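Local coordinates for formimidoylglutamase (Bacillus subtilis, PDB 3M1R), which hydrolyses N-formimidoyl-L-glutamate to L-glutamate and formamide in histidine degradation, using two manganese ions per subunit, at residues 269-281 with 307-321. Sequence-based numbering, arbitrary orientation.
With PEG (di(hydroxyethyl)ether), chain B.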
loop_
_atom_site.group_PDB
_atom_site.type_symbol
_atom_site.label_atom_id
_atom_site.label_comp_id
_atom_site.label_asym_id
_atom_site.label_seq_id
_atom_site.Cartn_x
_atom_site.Cartn_y
_atom_site.Cartn_z
ATOM N N GLU D 269 -11.881 22.769 -13.368
ATOM C CA GLU D 269 -11.659 24.209 -13.271
ATOM C C GLU D 269 -10.285 24.603 -13.825
ATOM O O GLU D 269 -10.163 25.560 -14.575
ATOM C CB GLU D 269 -11.670 24.603 -11.808
ATOM C CG GLU D 269 -12.676 25.617 -11.412
ATOM C CD GLU D 269 -12.562 25.937 -9.934
ATOM O OE1 GLU D 269 -12.202 25.023 -9.143
ATOM O OE2 GLU D 269 -12.805 27.106 -9.570
ATOM N N LEU D 270 -9.245 23.874 -13.431
ATOM C CA LEU D 270 -7.898 24.152 -13.924
ATOM C C LEU D 270 -7.818 23.903 -15.428
ATOM O O LEU D 270 -7.270 24.725 -16.176
ATOM C CB LEU D 270 -6.850 23.302 -13.180
ATOM C CG LEU D 270 -5.356 23.425 -13.536
ATOM C CD1 LEU D 270 -4.871 24.871 -13.418
ATOM C CD2 LEU D 270 -4.460 22.467 -12.671
ATOM N N LEU D 271 -8.359 22.771 -15.877
ATOM C CA LEU D 271 -8.229 22.411 -17.288
ATOM C C LEU D 271 -8.843 23.516 -18.156
ATOM O O LEU D 271 -8.270 23.909 -19.170
ATOM C CB LEU D 271 -8.870 21.053 -17.582
ATOM C CG LEU D 271 -8.284 19.829 -16.860
ATOM C CD1 LEU D 271 -9.102 18.573 -17.177
ATOM C CD2 LEU D 271 -6.842 19.611 -17.255
ATOM N N GLU D 272 -9.994 24.030 -17.737
ATOM C CA GLU D 272 -10.700 25.044 -18.517
ATOM C C GLU D 272 -9.861 26.312 -18.583
ATOM O O GLU D 272 -9.758 26.941 -19.625
ATOM C CB GLU D 272 -12.074 25.329 -17.905
ATOM C CG GLU D 272 -13.123 25.808 -18.893
ATOM C CD GLU D 272 -13.383 24.806 -20.014
ATOM O OE1 GLU D 272 -13.837 25.231 -21.097
ATOM O OE2 GLU D 272 -13.128 23.597 -19.823
ATOM N N ALA D 273 -9.237 26.664 -17.463
ATOM C CA ALA D 273 -8.433 27.887 -17.374
ATOM C C ALA D 273 -7.187 27.807 -18.251
ATOM O O ALA D 273 -6.876 28.733 -18.994
ATOM C CB ALA D 273 -8.048 28.179 -15.914
ATOM N N VAL D 274 -6.470 26.695 -18.151
ATOM C CA VAL D 274 -5.359 26.423 -19.052
ATOM C C VAL D 274 -5.774 26.494 -20.550
ATOM O O VAL D 274 -5.059 27.085 -21.369
ATOM C CB VAL D 274 -4.727 25.061 -18.731
ATOM C CG1 VAL D 274 -3.685 24.698 -19.768
ATOM C CG2 VAL D 274 -4.117 25.096 -17.331
ATOM N N LYS D 275 -6.910 25.897 -20.916
ATOM C CA LYS D 275 -7.339 25.961 -22.317
ATOM C C LYS D 275 -7.595 27.419 -22.752
ATOM O O LYS D 275 -7.158 27.842 -23.809
ATOM C CB LYS D 275 -8.558 25.073 -22.608
ATOM C CG LYS D 275 -9.180 25.388 -23.989
ATOM C CD LYS D 275 -10.345 24.476 -24.389
ATOM C CE LYS D 275 -11.362 24.247 -23.257
ATOM N NZ LYS D 275 -11.037 23.051 -22.377
ATOM N N TYR D 276 -8.285 28.181 -21.912
ATOM C CA TYR D 276 -8.471 29.601 -22.143
ATOM C C TYR D 276 -7.155 30.343 -22.396
ATOM O O TYR D 276 -6.975 30.946 -23.456
ATOM C CB TYR D 276 -9.220 30.249 -20.973
ATOM C CG TYR D 276 -9.544 31.705 -21.218
ATOM C CD1 TYR D 276 -10.478 32.074 -22.174
ATOM C CD2 TYR D 276 -8.913 32.707 -20.503
ATOM C CE1 TYR D 276 -10.774 33.412 -22.415
ATOM C CE2 TYR D 276 -9.200 34.044 -20.737
ATOM C CZ TYR D 276 -10.132 34.389 -21.691
ATOM O OH TYR D 276 -10.421 35.713 -21.916
ATOM N N ILE D 277 -6.246 30.323 -21.423
ATOM C CA ILE D 277 -4.972 31.029 -21.563
ATOM C C ILE D 277 -4.189 30.573 -22.800
ATOM O O ILE D 277 -3.581 31.384 -23.504
ATOM C CB ILE D 277 -4.091 30.838 -20.319
ATOM C CG1 ILE D 277 -4.691 31.589 -19.128
ATOM C CG2 ILE D 277 -2.677 31.306 -20.603
ATOM C CD1 ILE D 277 -4.208 31.090 -17.773
ATOM N N ALA D 278 -4.224 29.273 -23.070
ATOM C CA ALA D 278 -3.474 28.696 -24.176
ATOM C C ALA D 278 -3.885 29.247 -25.546
ATOM O O ALA D 278 -3.122 29.147 -26.511
ATOM C CB ALA D 278 -3.602 27.182 -24.155
ATOM N N GLN D 279 -5.088 29.820 -25.631
ATOM C CA GLN D 279 -5.599 30.390 -26.883
ATOM C C GLN D 279 -5.116 31.811 -27.125
ATOM O O GLN D 279 -5.231 32.336 -28.232
ATOM C CB GLN D 279 -7.123 30.422 -26.872
ATOM C CG GLN D 279 -7.761 29.063 -26.910
ATOM C CD GLN D 279 -9.266 29.149 -26.892
ATOM O OE1 GLN D 279 -9.864 29.450 -25.864
ATOM N NE2 GLN D 279 -9.889 28.896 -28.039
ATOM N N GLN D 280 -4.603 32.433 -26.072
ATOM C CA GLN D 280 -4.216 33.830 -26.108
ATOM C C GLN D 280 -2.955 34.001 -26.952
ATOM O O GLN D 280 -2.264 33.027 -27.244
ATOM C CB GLN D 280 -4.037 34.354 -24.673
ATOM C CG GLN D 280 -5.037 35.449 -24.286
ATOM C CD GLN D 280 -6.486 34.983 -24.287
ATOM O OE1 GLN D 280 -7.406 35.795 -24.292
ATOM N NE2 GLN D 280 -6.692 33.677 -24.279
ATOM N N PRO D 281 -2.664 35.239 -27.376
ATOM C CA PRO D 281 -1.512 35.455 -28.261
ATOM C C PRO D 281 -0.160 35.349 -27.543
ATOM O O PRO D 281 -0.022 35.786 -26.413
ATOM C CB PRO D 281 -1.718 36.896 -28.784
ATOM C CG PRO D 281 -3.124 37.271 -28.412
ATOM C CD PRO D 281 -3.467 36.459 -27.196
ATOM N N HIS D 307 -3.739 15.683 -18.619
ATOM C CA HIS D 307 -4.900 16.396 -19.136
ATOM C C HIS D 307 -4.672 17.902 -19.232
ATOM O O HIS D 307 -5.218 18.557 -20.113
ATOM C CB HIS D 307 -6.162 16.058 -18.344
ATOM C CG HIS D 307 -6.847 14.818 -18.828
ATOM N ND1 HIS D 307 -6.302 13.556 -18.689
ATOM C CD2 HIS D 307 -8.034 14.641 -19.456
ATOM C CE1 HIS D 307 -7.118 12.662 -19.213
ATOM N NE2 HIS D 307 -8.176 13.295 -19.681
ATOM N N VAL D 308 -3.862 18.452 -18.330
ATOM C CA VAL D 308 -3.442 19.839 -18.475
ATOM C C VAL D 308 -2.705 20.023 -19.811
ATOM O O VAL D 308 -2.850 21.044 -20.474
ATOM C CB VAL D 308 -2.522 20.290 -17.323
ATOM C CG1 VAL D 308 -1.978 21.663 -17.597
ATOM C CG2 VAL D 308 -3.254 20.239 -15.977
ATOM N N LEU D 309 -1.893 19.039 -20.181
ATOM C CA LEU D 309 -1.159 19.069 -21.439
ATOM C C LEU D 309 -2.127 19.017 -22.630
ATOM O O LEU D 309 -2.043 19.832 -23.548
ATOM C CB LEU D 309 -0.172 17.902 -21.507
ATOM C CG LEU D 309 1.297 18.237 -21.226
ATOM C CD1 LEU D 309 1.445 19.616 -20.598
ATOM C CD2 LEU D 309 1.984 17.154 -20.386
ATOM N N LEU D 310 -3.048 18.062 -22.591
ATOM C CA LEU D 310 -4.077 17.939 -23.612
ATOM C C LEU D 310 -4.876 19.226 -23.788
ATOM O O LEU D 310 -5.102 19.636 -24.911
ATOM C CB LEU D 310 -4.998 16.754 -23.322
ATOM C CG LEU D 310 -4.280 15.406 -23.468
ATOM C CD1 LEU D 310 -5.121 14.262 -22.928
ATOM C CD2 LEU D 310 -3.922 15.151 -24.927
ATOM N N HIS D 311 -5.268 19.877 -22.690
ATOM C CA HIS D 311 -6.098 21.071 -22.775
ATOM C C HIS D 311 -5.308 22.302 -23.212
ATOM O O HIS D 311 -5.837 23.182 -23.863
ATOM C CB HIS D 311 -6.869 21.326 -21.478
ATOM C CG HIS D 311 -8.042 20.416 -21.288
ATOM N ND1 HIS D 311 -9.344 20.821 -21.492
ATOM C CD2 HIS D 311 -8.111 19.112 -20.915
ATOM C CE1 HIS D 311 -10.165 19.810 -21.262
ATOM N NE2 HIS D 311 -9.441 18.764 -20.901
ATOM N N ALA D 312 -4.032 22.348 -22.879
ATOM C CA ALA D 312 -3.183 23.396 -23.404
ATOM C C ALA D 312 -3.012 23.226 -24.909
ATOM O O ALA D 312 -3.105 24.191 -25.662
ATOM C CB ALA D 312 -1.819 23.405 -22.696
ATOM N N LEU D 313 -2.743 22.002 -25.345
ATOM C CA LEU D 313 -2.591 21.716 -26.773
ATOM C C LEU D 313 -3.872 22.105 -27.495
ATOM O O LEU D 313 -3.842 22.709 -28.563
ATOM C CB LEU D 313 -2.345 20.232 -26.992
ATOM C CG LEU D 313 -1.003 19.622 -27.411
ATOM C CD1 LEU D 313 0.142 20.602 -27.603
ATOM C CD2 LEU D 313 -0.642 18.520 -26.437
ATOM N N LYS D 314 -4.995 21.751 -26.889
ATOM C CA LYS D 314 -6.306 22.078 -27.423
ATOM C C LYS D 314 -6.416 23.588 -27.630
ATOM O O LYS D 314 -6.849 24.048 -28.686
ATOM C CB LYS D 314 -7.381 21.598 -26.449
ATOM C CG LYS D 314 -8.811 21.776 -26.933
ATOM C CD LYS D 314 -9.774 21.222 -25.894
ATOM C CE LYS D 314 -11.190 21.701 -26.129
ATOM N NZ LYS D 314 -12.104 21.235 -25.061
ATOM N N GLY D 315 -6.024 24.349 -26.609
ATOM C CA GLY D 315 -6.091 25.799 -26.661
ATOM C C GLY D 315 -5.206 26.333 -27.761
ATOM O O GLY D 315 -5.602 27.229 -28.496
HETATM N N MSE D 316 -4.009 25.774 -27.894
HETATM C CA MSE D 316 -3.116 26.209 -28.960
HETATM C C MSE D 316 -3.697 25.912 -30.351
HETATM O O MSE D 316 -3.649 26.765 -31.238
HETATM C CB MSE D 316 -1.721 25.604 -28.797
HETATM C CG MSE D 316 -1.035 26.022 -27.489
HETATM SE SE MSE D 316 0.546 24.965 -27.106
HETATM C CE MSE D 316 1.731 25.794 -28.418
ATOM N N LYS D 317 -4.260 24.717 -30.529
ATOM C CA LYS D 317 -4.869 24.344 -31.801
ATOM C C LYS D 317 -6.030 25.281 -32.145
ATOM O O LYS D 317 -6.316 25.533 -33.306
ATOM C CB LYS D 317 -5.331 22.877 -31.793
ATOM C CG LYS D 317 -5.985 22.421 -33.097
ATOM C CD LYS D 317 -5.329 21.179 -33.704
ATOM C CE LYS D 317 -5.889 20.902 -35.111
ATOM N NZ LYS D 317 -5.488 19.583 -35.698
ATOM N N LEU D 318 -6.669 25.807 -31.115
ATOM C CA LEU D 318 -7.852 26.637 -31.253
ATOM C C LEU D 318 -7.517 28.104 -31.510
ATOM O O LEU D 318 -8.342 28.847 -32.039
ATOM C CB LEU D 318 -8.657 26.543 -29.961
ATOM C CG LEU D 318 -10.168 26.387 -30.068
ATOM C CD1 LEU D 318 -10.581 25.933 -31.466
ATOM C CD2 LEU D 318 -10.651 25.410 -29.002
ATOM N N SER D 319 -6.321 28.531 -31.115
ATOM C CA SER D 319 -5.983 29.948 -31.161
ATOM C C SER D 319 -5.777 30.447 -32.589
ATOM O O SER D 319 -5.207 29.743 -33.414
ATOM C CB SER D 319 -4.744 30.244 -30.315
ATOM O OG SER D 319 -3.632 30.602 -31.110
ATOM N N PRO D 320 -6.240 31.676 -32.865
ATOM C CA PRO D 320 -6.122 32.382 -34.151
ATOM C C PRO D 320 -4.689 32.796 -34.466
ATOM O O PRO D 320 -4.383 33.112 -35.613
ATOM C CB PRO D 320 -6.950 33.656 -33.938
ATOM C CG PRO D 320 -7.784 33.409 -32.729
ATOM C CD PRO D 320 -7.015 32.447 -31.879
ATOM N N PHE D 321 -3.825 32.789 -33.452
ATOM C CA PHE D 321 -2.527 33.447 -33.539
ATOM C C PHE D 321 -1.384 32.535 -33.970
ATOM O O PHE D 321 -0.587 32.908 -34.839
ATOM C CB PHE D 321 -2.205 34.109 -32.204
ATOM C CG PHE D 321 -3.320 34.965 -31.680
ATOM C CD1 PHE D 321 -4.140 34.507 -30.667
ATOM C CD2 PHE D 321 -3.556 36.229 -32.209
ATOM C CE1 PHE D 321 -5.176 35.290 -30.174
ATOM C CE2 PHE D 321 -4.593 37.020 -31.728
ATOM C CZ PHE D 321 -5.403 36.548 -30.702
HETATM C C1 PEG B . -11.041 15.654 -19.104
HETATM O O1 PEG B . -10.167 16.148 -20.093
HETATM C C2 PEG B . -12.422 16.335 -19.202
HETATM O O2 PEG B . -12.281 17.737 -19.188
HETATM C C3 PEG B . -13.305 18.521 -18.616
HETATM C C4 PEG B . -12.765 19.909 -18.240
HETATM O O4 PEG B . -12.983 20.806 -19.298
#
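One face of the His311 imidazole carries Leu271, whose CB sits 3.8 Å from the ring centroid and 7° off the normal, a CH-pi contact. The ring edge meets Lys275, with NZ 2.9 Å from His311 ND1, and the bound PEG, whose O1, less surely placed, is paired with NE2; Phe194 of the second subunit is edge-to-face with the imidazole. Phe321 takes the CH-pi contact of Pro281 CG on one face, 3.4 Å from its centroid, and Pro320 CB on the opposite face; Gln279 O lies in plane at its edge. Lys275 bends at chi3 (45°) and chi4, which curls NZ back to the imidazole and to a salt bridge to Glu272 OE2 (NZ to OE2 3.3 Å) whose hydrogen bond is weak. This also brings the amine 3.4 Å from Lys314 NZ, a like-charge approach probably eased by Glu272 and by the salt bridges of Lys314 to Glu77 and to Glu193 of the second subunit. An alanine in place of His311 is likely to leave Leu271 CB without its aromatic platform and the Lys275 amine freer to swing. Helices 267-278 and 300-318 lie side by side on one side of the parallel sheet of the arginase alpha/beta fold, linked through strand 283-289, onto which Val274, Val308 and Ala312 pack. The segment axes of 269-278 and 307-318 come within 7.2 Å at 30°, a closeness fitted to Gly315, where a CB would collide with Ala278 CB and Lys275 O. Beyond the helix end, Ser319 OG accepts from Phe321 N in an ST turn.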